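Local atomic coordinates of 70 kDa protein (Xanthomonas sp., PDB entry 4B2N), a protein that cleaves the polyisoprene of natural rubber oxidatively, acting processively as a dioxygenase that carries two covalently bound hemes c. Residues P83-T86 against Q90-A93; R149-L154 against G181-L186; G395-R400 against I656-T661; Y367-L372 against P405-D410. One frame throughout, in Å; residues are numbered along the deposited sequence.

Contact 1 (P83-T86 against Q90-A93); sequences PRPT and QFRA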
loop_
_atom_site.group_PDB
_atom_site.type_symbol
_atom_site.label_atom_id
_atom_site.label_comp_id
_atom_site.label_asym_id
_atom_site.label_seq_id
_atom_site.Cartn_x
_atom_site.Cartn_y
_atom_site.Cartn_z
ATOM N N PRO A 83 8.706 -21.448 -12.451
ATOM C CA PRO A 83 8.186 -20.630 -13.531
ATOM C C PRO A 83 6.870 -20.004 -13.096
ATOM O O PRO A 83 6.131 -20.583 -12.267
ATOM C CB PRO A 83 7.956 -21.618 -14.656
ATOM C CG PRO A 83 7.925 -22.988 -14.037
ATOM C CD PRO A 83 8.799 -22.883 -12.802
ATOM N N ARG A 84 6.585 -18.813 -13.630
ATOM C CA ARG A 84 5.295 -18.245 -13.486
ATOM C C ARG A 84 4.284 -19.074 -14.329
ATOM O O ARG A 84 4.698 -19.874 -15.215
ATOM C CB ARG A 84 5.334 -16.789 -14.026
ATOM C CG ARG A 84 6.002 -15.776 -13.088
ATOM C CD ARG A 84 5.760 -14.337 -13.571
ATOM N NE ARG A 84 4.314 -14.194 -13.878
ATOM C CZ ARG A 84 3.377 -14.010 -12.947
ATOM N NH1 ARG A 84 3.709 -13.879 -11.642
ATOM N NH2 ARG A 84 2.118 -13.996 -13.302
ATOM N N PRO A 85 2.977 -18.835 -14.146
ATOM C CA PRO A 85 1.923 -19.537 -14.933
ATOM C C PRO A 85 2.133 -19.280 -16.415
ATOM O O PRO A 85 2.538 -18.169 -16.749
ATOM C CB PRO A 85 0.620 -18.829 -14.497
ATOM C CG PRO A 85 0.926 -18.417 -13.078
ATOM C CD PRO A 85 2.400 -18.034 -13.053
ATOM N N THR A 86 1.829 -20.282 -17.267
ATOM C CA THR A 86 2.069 -20.138 -18.722
ATOM C C THR A 86 0.730 -20.274 -19.453
ATOM O O THR A 86 0.646 -20.025 -20.674
ATOM C CB THR A 86 2.994 -21.240 -19.259
ATOM O OG1 THR A 86 2.384 -22.499 -18.986
ATOM C CG2 THR A 86 4.412 -21.161 -18.599
ATOM N N GLN A 90 -3.647 -22.154 -15.331
ATOM C CA GLN A 90 -2.607 -22.015 -14.296
ATOM C C GLN A 90 -2.730 -20.690 -13.567
ATOM O O GLN A 90 -2.729 -20.637 -12.331
ATOM C CB GLN A 90 -1.226 -22.167 -14.872
ATOM C CG GLN A 90 -0.891 -23.632 -15.192
ATOM C CD GLN A 90 0.506 -23.689 -15.834
ATOM O OE1 GLN A 90 1.233 -22.706 -15.840
ATOM N NE2 GLN A 90 0.880 -24.867 -16.361
ATOM N N PHE A 91 -2.941 -19.624 -14.329
ATOM C CA PHE A 91 -3.034 -18.307 -13.697
ATOM C C PHE A 91 -4.286 -18.180 -12.821
ATOM O O PHE A 91 -4.223 -17.736 -11.604
ATOM C CB PHE A 91 -3.044 -17.244 -14.797
ATOM C CG PHE A 91 -3.184 -15.840 -14.276
ATOM C CD1 PHE A 91 -2.126 -15.206 -13.606
ATOM C CD2 PHE A 91 -4.366 -15.144 -14.457
ATOM C CE1 PHE A 91 -2.263 -13.892 -13.110
ATOM C CE2 PHE A 91 -4.505 -13.859 -13.942
ATOM C CZ PHE A 91 -3.443 -13.236 -13.271
ATOM N N ARG A 92 -5.412 -18.648 -13.384
ATOM C CA ARG A 92 -6.701 -18.529 -12.687
ATOM C C ARG A 92 -6.656 -19.362 -11.398
ATOM O O ARG A 92 -7.200 -18.936 -10.385
ATOM C CB ARG A 92 -7.903 -18.950 -13.611
ATOM C CG ARG A 92 -8.126 -17.943 -14.747
ATOM C CD ARG A 92 -9.462 -18.152 -15.441
ATOM N NE ARG A 92 -9.384 -19.304 -16.315
ATOM C CZ ARG A 92 -9.593 -19.294 -17.639
ATOM N NH1 ARG A 92 -9.968 -18.201 -18.270
ATOM N NH2 ARG A 92 -9.451 -20.449 -18.318
ATOM N N ALA A 93 -6.002 -20.524 -11.437
ATOM C CA ALA A 93 -5.937 -21.367 -10.221
ATOM C C ALA A 93 -5.063 -20.639 -9.202
ATOM O O ALA A 93 -5.355 -20.599 -8.017
ATOM C CB ALA A 93 -5.239 -22.668 -10.572
HETATM O O HOH W 1 4.220 -22.560 -14.973
#
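Gln90 extends its side chain across that of Thr86 at an oblique angle, and its OE1 accepts the Thr86 backbone N-H at 2.9 Å (N to OE1). The bond is fairly straight at hydrogen, 160°, but Thr86 N sits above the amide plane, 36° out of it, away from a lone pair. A torsion that sets CG beside the backbone N (chi1 -75°) sends the Gln90 chain toward the loop. The same OE1 receives a water that also donates to Arg84 O, 2.7 Å from the water oxygen. Thr87, at the N-cap position just before helix 88-104, accepts the N-H of Gln90 with its OG1, and the Cys32-Cys88 disulfide ties the first residue of this helix to helix 27-32. Beneath the amide, the Pro85 ring leans on the first turn: Pro85 CB is 3.8 Å from Gln90 CB and 3.7 Å from Phe91 N. The Phe91 ring meets Pro85 CG at its edge, near the ring plane. Pro85 CD in turn lies over one face of the Arg84 guanidinium, 4.0 Å above its plane, while Arg84 NH2 bonds to Asn341 of helix 333-345.

Contact 2 (R149-L154 against G181-L186); sequences RNPYPL and GRWTGL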
loop_
_atom_site.group_PDB
_atom_site.type_symbol
_atom_site.label_atom_id
_atom_site.label_comp_id
_atom_site.label_asym_id
_atom_site.label_seq_id
_atom_site.Cartn_x
_atom_site.Cartn_y
_atom_site.Cartn_z
ATOM N N ARG A 149 -16.980 -14.982 5.119
ATOM C CA ARG A 149 -17.111 -15.471 6.519
ATOM C C ARG A 149 -15.660 -15.394 7.050
ATOM O O ARG A 149 -14.711 -15.899 6.398
ATOM C CB ARG A 149 -17.635 -16.904 6.536
ATOM C CG ARG A 149 -17.719 -17.515 7.922
ATOM C CD ARG A 149 -18.111 -18.973 7.794
ATOM N NE ARG A 149 -17.960 -19.470 9.102
ATOM C CZ ARG A 149 -16.945 -20.211 9.482
ATOM N NH1 ARG A 149 -16.035 -20.644 8.598
ATOM N NH2 ARG A 149 -16.936 -20.559 10.752
ATOM N N ASN A 150 -15.493 -14.693 8.171
ATOM C CA ASN A 150 -14.157 -14.317 8.660
ATOM C C ASN A 150 -14.200 -14.666 10.142
ATOM O O ASN A 150 -14.420 -13.834 10.976
ATOM C CB ASN A 150 -13.990 -12.824 8.414
ATOM C CG ASN A 150 -12.551 -12.324 8.757
ATOM O OD1 ASN A 150 -12.345 -11.086 8.943
ATOM N ND2 ASN A 150 -11.609 -13.222 8.908
ATOM N N PRO A 151 -14.039 -15.947 10.481
ATOM C CA PRO A 151 -14.503 -16.382 11.836
ATOM C C PRO A 151 -13.471 -16.221 12.965
ATOM O O PRO A 151 -12.241 -16.187 12.730
ATOM C CB PRO A 151 -14.832 -17.876 11.595
ATOM C CG PRO A 151 -13.812 -18.314 10.598
ATOM C CD PRO A 151 -13.631 -17.102 9.645
ATOM N N TYR A 152 -13.964 -16.167 14.203
ATOM C CA TYR A 152 -13.061 -16.279 15.360
ATOM C C TYR A 152 -13.837 -17.028 16.447
ATOM O O TYR A 152 -15.057 -17.018 16.405
ATOM C CB TYR A 152 -12.626 -14.900 15.857
ATOM C CG TYR A 152 -13.639 -14.136 16.685
ATOM C CD1 TYR A 152 -13.650 -14.300 18.134
ATOM C CD2 TYR A 152 -14.548 -13.251 16.078
ATOM C CE1 TYR A 152 -14.554 -13.563 18.924
ATOM C CE2 TYR A 152 -15.417 -12.519 16.872
ATOM C CZ TYR A 152 -15.392 -12.676 18.272
ATOM O OH TYR A 152 -16.218 -11.970 19.077
ATOM N N PRO A 153 -13.117 -17.731 17.370
ATOM C CA PRO A 153 -13.903 -18.532 18.330
ATOM C C PRO A 153 -14.342 -17.690 19.540
ATOM O O PRO A 153 -13.537 -16.928 20.114
ATOM C CB PRO A 153 -12.875 -19.599 18.793
ATOM C CG PRO A 153 -11.558 -18.849 18.732
ATOM C CD PRO A 153 -11.665 -18.031 17.462
ATOM N N LEU A 154 -15.616 -17.818 19.891
ATOM C CA LEU A 154 -16.149 -17.283 21.152
ATOM C C LEU A 154 -15.504 -18.074 22.282
ATOM O O LEU A 154 -15.077 -19.220 22.050
ATOM C CB LEU A 154 -17.668 -17.449 21.158
ATOM C CG LEU A 154 -18.453 -16.858 19.959
ATOM C CD1 LEU A 154 -19.911 -16.748 20.389
ATOM C CD2 LEU A 154 -17.961 -15.504 19.454
ATOM N N GLY A 181 -1.927 -25.307 8.662
ATOM C CA GLY A 181 -3.318 -25.355 8.272
ATOM C C GLY A 181 -4.385 -25.354 9.378
ATOM O O GLY A 181 -5.547 -25.647 9.084
ATOM N N ARG A 182 -4.004 -25.039 10.605
ATOM C CA ARG A 182 -5.004 -24.986 11.662
ATOM C C ARG A 182 -5.449 -23.576 11.992
ATOM O O ARG A 182 -4.672 -22.627 11.929
ATOM C CB ARG A 182 -4.514 -25.720 12.887
ATOM C CG ARG A 182 -4.450 -27.206 12.580
ATOM C CD ARG A 182 -3.910 -27.945 13.761
ATOM N NE ARG A 182 -4.723 -27.763 14.967
ATOM C CZ ARG A 182 -5.809 -28.471 15.234
ATOM N NH1 ARG A 182 -6.241 -29.335 14.335
ATOM N NH2 ARG A 182 -6.455 -28.313 16.388
ATOM N N TRP A 183 -6.706 -23.458 12.386
ATOM C CA TRP A 183 -7.217 -22.181 12.893
ATOM C C TRP A 183 -6.400 -21.785 14.102
ATOM O O TRP A 183 -6.208 -22.582 15.027
ATOM C CB TRP A 183 -8.694 -22.269 13.308
ATOM C CG TRP A 183 -9.606 -22.471 12.113
ATOM C CD1 TRP A 183 -10.208 -23.656 11.732
ATOM C CD2 TRP A 183 -10.036 -21.488 11.128
ATOM N NE1 TRP A 183 -10.961 -23.494 10.616
ATOM C CE2 TRP A 183 -10.938 -22.209 10.218
ATOM C CE3 TRP A 183 -9.800 -20.123 10.921
ATOM C CZ2 TRP A 183 -11.562 -21.596 9.166
ATOM C CZ3 TRP A 183 -10.417 -19.501 9.820
ATOM C CH2 TRP A 183 -11.285 -20.240 8.944
ATOM N N THR A 184 -5.988 -20.533 14.160
ATOM C CA THR A 184 -4.919 -20.150 15.130
ATOM C C THR A 184 -5.441 -19.793 16.510
ATOM O O THR A 184 -4.685 -19.820 17.482
ATOM C CB THR A 184 -4.209 -18.961 14.564
ATOM O OG1 THR A 184 -5.095 -17.811 14.561
ATOM C CG2 THR A 184 -3.856 -19.322 13.148
ATOM N N GLY A 185 -6.696 -19.360 16.592
ATOM C CA GLY A 185 -7.159 -18.842 17.912
ATOM C C GLY A 185 -6.553 -17.500 18.311
ATOM O O GLY A 185 -6.728 -17.055 19.454
ATOM N N LEU A 186 -5.910 -16.795 17.356
ATOM C CA LEU A 186 -5.232 -15.519 17.619
ATOM C C LEU A 186 -5.712 -14.558 16.563
ATOM O O LEU A 186 -5.832 -14.943 15.403
ATOM C CB LEU A 186 -3.697 -15.616 17.397
ATOM C CG LEU A 186 -3.073 -16.748 18.218
ATOM C CD1 LEU A 186 -1.572 -16.912 17.917
ATOM C CD2 LEU A 186 -3.287 -16.439 19.713
#
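Trp183 reaches Pro151 with the far rim of its indole. Its CB points toward the 149-154 segment but stays too distant to touch it, and the pyrrole half, with CD1 and NE1, makes no contact with 149-154. Contact is made further out, along the six-membered ring: CZ3 comes to 3.7 Å from Pro151 CG, and CH2, at the tip, to 3.6 Å from the same carbon. Pro151 CD is next, 4.0 Å from Trp183 CH2. Setting the indole beside the backbone N and anti to the carbonyl carbon (chi1 -68°) delivers that rim to the proline; the two side chains cross at about a right angle, and Pro151 CG comes at the indole obliquely. On the other side of the pyrrolidine, Pro151 CB lies 3.5 Å above the plane of the Arg149 guanidinium, offset toward its rim.

A second, looser touch follows where Pro153 CG approaches Gly185 CA at 4.5 Å. Just before Gly185, Thr184 OG1 accepts the Leu186 N-H at 3.1 Å in an ST turn leading into strand 186-189. Pro151 itself belongs to a two-stranded antiparallel sheet, 151-152 with 167-168, away from the hemes. Between the two segments the Gln175 amide supplies the polar link, its NE2 donating to Pro151 O and its OE1 accepting from Gly185 N. With no direct hydrogen bond across it, the contact depends on prolines giving carbon surface to an indole and a glycine, while Pro151 O and Gly185 N are both met by the Gln175 amide.

Contact 3 (G395-R400 against I656-T661); sequences GVYSPR and IEYIKT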
loop_
_atom_site.group_PDB
_atom_site.type_symbol
_atom_site.label_atom_id
_atom_site.label_comp_id
_atom_site.label_asym_id
_atom_site.label_seq_id
_atom_site.Cartn_x
_atom_site.Cartn_y
_atom_site.Cartn_z
ATOM N N GLY A 395 0.234 7.639 -18.011
ATOM C CA GLY A 395 -0.100 6.583 -18.956
ATOM C C GLY A 395 -1.092 6.992 -20.015
ATOM O O GLY A 395 -1.888 7.928 -19.808
ATOM N N VAL A 396 -1.087 6.255 -21.127
ATOM C CA VAL A 396 -2.072 6.458 -22.202
ATOM C C VAL A 396 -3.252 5.480 -22.101
ATOM O O VAL A 396 -3.058 4.250 -22.105
ATOM C CB VAL A 396 -1.392 6.235 -23.577
ATOM C CG1 VAL A 396 -2.419 6.331 -24.703
ATOM C CG2 VAL A 396 -0.277 7.250 -23.792
ATOM N N TYR A 397 -4.473 6.031 -21.971
ATOM C CA TYR A 397 -5.657 5.217 -21.733
ATOM C C TYR A 397 -6.503 5.060 -22.974
ATOM O O TYR A 397 -7.157 4.060 -23.112
ATOM C CB TYR A 397 -6.545 5.762 -20.595
ATOM C CG TYR A 397 -5.833 5.754 -19.271
ATOM C CD1 TYR A 397 -5.233 4.604 -18.803
ATOM C CD2 TYR A 397 -5.715 6.914 -18.530
ATOM C CE1 TYR A 397 -4.508 4.607 -17.600
ATOM C CE2 TYR A 397 -4.974 6.970 -17.360
ATOM C CZ TYR A 397 -4.394 5.808 -16.882
ATOM O OH TYR A 397 -3.681 5.874 -15.721
ATOM N N SER A 398 -6.536 6.084 -23.812
ATOM C CA SER A 398 -7.446 6.178 -24.942
ATOM C C SER A 398 -6.952 5.225 -26.041
ATOM O O SER A 398 -5.753 5.317 -26.444
ATOM C CB SER A 398 -7.459 7.633 -25.418
ATOM O OG SER A 398 -7.496 7.727 -26.824
ATOM N N PRO A 399 -7.825 4.283 -26.491
ATOM C CA PRO A 399 -7.355 3.352 -27.523
ATOM C C PRO A 399 -6.846 4.095 -28.762
ATOM O O PRO A 399 -5.911 3.666 -29.408
ATOM C CB PRO A 399 -8.627 2.567 -27.870
ATOM C CG PRO A 399 -9.415 2.580 -26.597
ATOM C CD PRO A 399 -9.217 3.995 -26.096
ATOM N N ARG A 400 -7.472 5.224 -29.056
ATOM C CA ARG A 400 -7.054 6.026 -30.217
ATOM C C ARG A 400 -5.613 6.523 -30.066
ATOM O O ARG A 400 -4.823 6.384 -30.979
ATOM C CB ARG A 400 -8.008 7.181 -30.447
ATOM C CG ARG A 400 -7.687 7.990 -31.699
ATOM C CD ARG A 400 -8.512 9.272 -31.827
ATOM N NE ARG A 400 -9.946 9.021 -31.786
ATOM C CZ ARG A 400 -10.884 9.966 -31.765
ATOM N NH1 ARG A 400 -10.562 11.265 -31.798
ATOM N NH2 ARG A 400 -12.155 9.615 -31.689
ATOM N N ILE A 656 -12.332 15.575 -14.994
ATOM C CA ILE A 656 -13.039 14.733 -13.999
ATOM C C ILE A 656 -14.030 13.768 -14.614
ATOM O O ILE A 656 -14.098 12.575 -14.245
ATOM C CB ILE A 656 -13.682 15.581 -12.886
ATOM C CG1 ILE A 656 -12.589 16.048 -11.920
ATOM C CG2 ILE A 656 -14.742 14.808 -12.116
ATOM C CD1 ILE A 656 -13.004 17.361 -11.234
ATOM N N GLU A 657 -14.823 14.261 -15.559
ATOM C CA GLU A 657 -15.734 13.405 -16.261
ATOM C C GLU A 657 -14.985 12.275 -16.958
ATOM O O GLU A 657 -15.444 11.122 -16.974
ATOM C CB GLU A 657 -16.487 14.225 -17.310
ATOM C CG GLU A 657 -17.814 13.565 -17.573
ATOM C CD GLU A 657 -18.788 13.670 -16.413
ATOM O OE1 GLU A 657 -18.507 14.364 -15.401
ATOM O OE2 GLU A 657 -19.828 12.987 -16.484
ATOM N N TYR A 658 -13.848 12.597 -17.579
ATOM C CA TYR A 658 -13.071 11.549 -18.220
ATOM C C TYR A 658 -12.585 10.481 -17.198
ATOM O O TYR A 658 -12.642 9.260 -17.460
ATOM C CB TYR A 658 -11.894 12.171 -18.959
ATOM C CG TYR A 658 -10.987 11.125 -19.567
ATOM C CD1 TYR A 658 -11.510 10.151 -20.428
ATOM C CD2 TYR A 658 -9.621 11.115 -19.301
ATOM C CE1 TYR A 658 -10.697 9.192 -20.984
ATOM C CE2 TYR A 658 -8.781 10.144 -19.859
ATOM C CZ TYR A 658 -9.351 9.204 -20.708
ATOM O OH TYR A 658 -8.601 8.272 -21.305
ATOM N N ILE A 659 -12.180 10.920 -16.029
ATOM C CA ILE A 659 -11.641 9.964 -15.035
ATOM C C ILE A 659 -12.742 8.994 -14.545
ATOM O O ILE A 659 -12.463 7.823 -14.145
ATOM C CB ILE A 659 -10.917 10.682 -13.886
ATOM C CG1 ILE A 659 -9.616 11.317 -14.418
ATOM C CG2 ILE A 659 -10.622 9.689 -12.713
ATOM C CD1 ILE A 659 -9.101 12.467 -13.600
ATOM N N LYS A 660 -13.986 9.498 -14.516
ATOM C CA LYS A 660 -15.146 8.646 -14.255
ATOM C C LYS A 660 -15.210 7.425 -15.187
ATOM O O LYS A 660 -15.709 6.407 -14.780
ATOM C CB LYS A 660 -16.461 9.456 -14.345
ATOM C CG LYS A 660 -16.596 10.541 -13.304
ATOM C CD LYS A 660 -17.951 11.252 -13.467
ATOM C CE LYS A 660 -18.154 12.439 -12.532
ATOM N NZ LYS A 660 -19.391 13.219 -12.892
ATOM N N THR A 661 -14.732 7.559 -16.435
ATOM C CA THR A 661 -14.770 6.471 -17.365
ATOM C C THR A 661 -13.589 5.498 -17.208
ATOM O O THR A 661 -13.581 4.451 -17.854
ATOM C CB THR A 661 -14.747 6.907 -18.832
ATOM O OG1 THR A 661 -13.526 7.527 -19.104
ATOM C CG2 THR A 661 -15.862 7.921 -19.187
#
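Tyr658 swings its CG opposite the backbone N (chi1 176°), pointing the phenol out from helix 649-660, while Tyr397 keeps its CG beside the backbone N (chi1 -63°) and offers its CB to the incoming hydroxyl. Tyr658 OH ends 3.3 Å from Tyr397 CB and lies at the edge of the Tyr397 ring, near its plane. The nearest backbone N-H, that of Ser398, has its N 3.9 Å from Tyr658 OH and forms no hydrogen bond with it. One face of the Tyr397 ring has Gly395 O 4.0 Å above it, toward the rim, and its own hydroxyl bonds to Leu506 N.

The loop carrying Tyr397 directly follows the CXXCH motif, whose His394 binds the iron of heme c #2, and Ile659, in the other segment, touches the heme. Tyr367 of helix 357-369 meets both tyrosine rings, completing a small aromatic cluster. Along helix 649-660, Lys660 NZ bridges to Glu657 OE1 at 2.9 Å, and Tyr658 O accepts the N-H of Thr661. Across the interface, buried packing of a phenol oxygen against aliphatic carbon joins the C-terminal helix to the loop that follows the CXXCH motif without a direct hydrogen bond.

Contact 4 (Y367-L372 against P405-D410); sequences YHERDL and PNYLPD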
loop_
_atom_site.group_PDB
_atom_site.type_symbol
_atom_site.label_atom_id
_atom_site.label_comp_id
_atom_site.label_asym_id
_atom_site.label_seq_id
_atom_site.Cartn_x
_atom_site.Cartn_y
_atom_site.Cartn_z
ATOM N N TYR A 367 -6.744 15.146 -21.381
ATOM C CA TYR A 367 -5.876 14.169 -20.663
ATOM C C TYR A 367 -4.605 13.862 -21.501
ATOM O O TYR A 367 -3.463 13.956 -21.009
ATOM C CB TYR A 367 -6.678 12.889 -20.318
ATOM C CG TYR A 367 -5.759 11.860 -19.626
ATOM C CD1 TYR A 367 -4.925 11.070 -20.359
ATOM C CD2 TYR A 367 -5.723 11.741 -18.248
ATOM C CE1 TYR A 367 -4.035 10.190 -19.749
ATOM C CE2 TYR A 367 -4.848 10.874 -17.645
ATOM C CZ TYR A 367 -4.020 10.116 -18.380
ATOM O OH TYR A 367 -3.151 9.271 -17.748
ATOM N N HIS A 368 -4.808 13.515 -22.769
ATOM C CA HIS A 368 -3.726 13.036 -23.632
ATOM C C HIS A 368 -2.988 14.145 -24.384
ATOM O O HIS A 368 -1.849 13.955 -24.855
ATOM C CB HIS A 368 -4.328 12.062 -24.624
ATOM C CG HIS A 368 -4.794 10.784 -24.006
ATOM N ND1 HIS A 368 -6.063 10.623 -23.493
ATOM C CD2 HIS A 368 -4.103 9.598 -23.772
ATOM C CE1 HIS A 368 -6.161 9.360 -23.004
ATOM N NE2 HIS A 368 -4.974 8.736 -23.195
ATOM N N GLU A 369 -3.568 15.343 -24.459
ATOM C CA GLU A 369 -2.963 16.308 -25.366
ATOM C C GLU A 369 -2.639 17.658 -24.804
ATOM O O GLU A 369 -1.823 18.361 -25.403
ATOM C CB GLU A 369 -3.828 16.487 -26.648
ATOM C CG GLU A 369 -4.028 15.179 -27.427
ATOM C CD GLU A 369 -4.895 15.318 -28.668
ATOM O OE1 GLU A 369 -5.048 16.444 -29.185
ATOM O OE2 GLU A 369 -5.420 14.307 -29.151
ATOM N N ARG A 370 -3.265 18.042 -23.690
ATOM C CA ARG A 370 -3.089 19.418 -23.194
ATOM C C ARG A 370 -1.745 19.528 -22.477
ATOM O O ARG A 370 -1.485 18.805 -21.519
ATOM C CB ARG A 370 -4.245 19.838 -22.277
ATOM C CG ARG A 370 -4.598 21.345 -22.318
ATOM C CD ARG A 370 -3.619 22.243 -21.593
ATOM N NE ARG A 370 -4.302 23.320 -20.844
ATOM C CZ ARG A 370 -3.663 24.196 -20.064
ATOM N NH1 ARG A 370 -2.335 24.153 -19.971
ATOM N NH2 ARG A 370 -4.339 25.136 -19.394
ATOM N N ASP A 371 -0.877 20.414 -22.958
ATOM C CA ASP A 371 0.412 20.605 -22.321
ATOM C C ASP A 371 0.209 21.482 -21.101
ATOM O O ASP A 371 -0.236 22.609 -21.224
ATOM C CB ASP A 371 1.396 21.250 -23.287
ATOM C CG ASP A 371 2.818 21.424 -22.698
ATOM O OD1 ASP A 371 3.094 21.280 -21.439
ATOM O OD2 ASP A 371 3.687 21.725 -23.540
ATOM N N LEU A 372 0.551 20.984 -19.914
ATOM C CA LEU A 372 0.322 21.780 -18.710
ATOM C C LEU A 372 1.252 22.961 -18.582
ATOM O O LEU A 372 0.967 23.911 -17.829
ATOM C CB LEU A 372 0.305 20.903 -17.412
ATOM C CG LEU A 372 -0.871 19.907 -17.391
ATOM C CD1 LEU A 372 -0.707 18.948 -16.221
ATOM C CD2 LEU A 372 -2.251 20.546 -17.373
ATOM N N PRO A 405 1.880 6.275 -32.535
ATOM C CA PRO A 405 3.250 6.333 -32.004
ATOM C C PRO A 405 3.731 7.728 -31.609
ATOM O O PRO A 405 4.794 7.826 -30.995
ATOM C CB PRO A 405 4.117 5.707 -33.108
ATOM C CG PRO A 405 3.265 5.746 -34.336
ATOM C CD PRO A 405 1.833 5.641 -33.864
ATOM N N ASN A 406 2.987 8.787 -31.941
ATOM C CA ASN A 406 3.265 10.078 -31.312
ATOM C C ASN A 406 2.949 10.019 -29.791
ATOM O O ASN A 406 3.453 10.848 -29.001
ATOM C CB ASN A 406 2.467 11.215 -31.970
ATOM C CG ASN A 406 2.805 11.377 -33.443
ATOM O OD1 ASN A 406 3.974 11.294 -33.830
ATOM N ND2 ASN A 406 1.781 11.548 -34.263
ATOM N N TYR A 407 2.132 9.043 -29.384
ATOM C CA TYR A 407 1.709 8.931 -27.966
ATOM C C TYR A 407 2.335 7.731 -27.265
ATOM O O TYR A 407 2.775 7.855 -26.129
ATOM C CB TYR A 407 0.160 8.924 -27.826
ATOM C CG TYR A 407 -0.324 10.282 -28.211
ATOM C CD1 TYR A 407 -0.380 11.301 -27.279
ATOM C CD2 TYR A 407 -0.615 10.576 -29.534
ATOM C CE1 TYR A 407 -0.764 12.598 -27.661
ATOM C CE2 TYR A 407 -0.969 11.867 -29.925
ATOM C CZ TYR A 407 -1.033 12.872 -28.977
ATOM O OH TYR A 407 -1.397 14.177 -29.303
ATOM N N LEU A 408 2.384 6.587 -27.942
ATOM C CA LEU A 408 2.697 5.299 -27.266
ATOM C C LEU A 408 3.314 4.438 -28.320
ATOM O O LEU A 408 2.754 4.382 -29.404
ATOM C CB LEU A 408 1.415 4.564 -26.857
ATOM C CG LEU A 408 1.108 4.044 -25.449
ATOM C CD1 LEU A 408 0.224 2.806 -25.496
ATOM C CD2 LEU A 408 2.223 4.018 -24.391
ATOM N N PRO A 409 4.416 3.700 -28.005
ATOM C CA PRO A 409 5.168 2.964 -29.020
ATOM C C PRO A 409 4.550 1.601 -29.237
ATOM O O PRO A 409 4.931 0.933 -30.144
ATOM C CB PRO A 409 6.553 2.811 -28.387
ATOM C CG PRO A 409 6.256 2.700 -26.903
ATOM C CD PRO A 409 5.064 3.609 -26.664
ATOM N N ASP A 410 3.590 1.174 -28.408
ATOM C CA ASP A 410 3.030 -0.167 -28.595
ATOM C C ASP A 410 1.642 -0.168 -27.978
ATOM O O ASP A 410 1.517 0.188 -26.803
ATOM C CB ASP A 410 3.980 -1.143 -27.907
ATOM C CG ASP A 410 3.534 -2.593 -28.014
ATOM O OD1 ASP A 410 2.348 -2.930 -28.220
ATOM O OD2 ASP A 410 4.395 -3.448 -27.810
#
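Tyr407 pushes its ring against His368 and Glu369 in the last turn of helix 357-369, bringing the loop after helix 399-402 onto the helix that packs behind the CXXCH segment of heme c #2. The closest approach is of carbon to carbonyl: His368 O meets Tyr407 CE1 at 3.3 Å, at the ring edge and near its plane, where the C-H can turn a slightly positive rim to the oxygen.

Van der Waals contact of methylene with hydroxyl comes second. Glu369 CG touches Tyr407 OH at 3.4 Å, the two side chains crossing at about a right angle. Their flat ends stand 33° apart, and the carboxylate makes no hydrogen bond to the phenol; Glu369 OE2 bonds to His401 instead. Within the helix, a ring contact puts Tyr367 CD1 3.3 Å above the centre of the His368 ring.

Past the helix end, Arg370 NE forms a salt bridge with Glu651 OE2. Hydrogen bonds fix the rest of the surroundings. The imidazole of His368 spans Ala364 O through ND1 and Tyr397 N through NE2, an arrangement consistent with the proton on ND1. Arg370 NH1 donates to Asp371 O at 2.9 Å, with that oxygen only 4° out of the guanidinium plane.

Contacts 3 and 4 are neighbours, their centres about 12 Å apart and their segments alternating along the chain: 367-372 meets 395-400 directly, with Tyr367 OH 2.8 Å from Gly395 O in a probable hydrogen bond. Both lie beside heme c #2, contact 3 buried and contact 4 partly buried, and neither has a hydrogen bond between its own two segments. Contact 1, at the surface, is the one whose segments are joined by a direct hydrogen bond, reinforced by water. Contact 2 is partly buried and purely apolar across its segments; it lies on the opposite side of the chain's centre from contact 4, with centres about 51 Å apart.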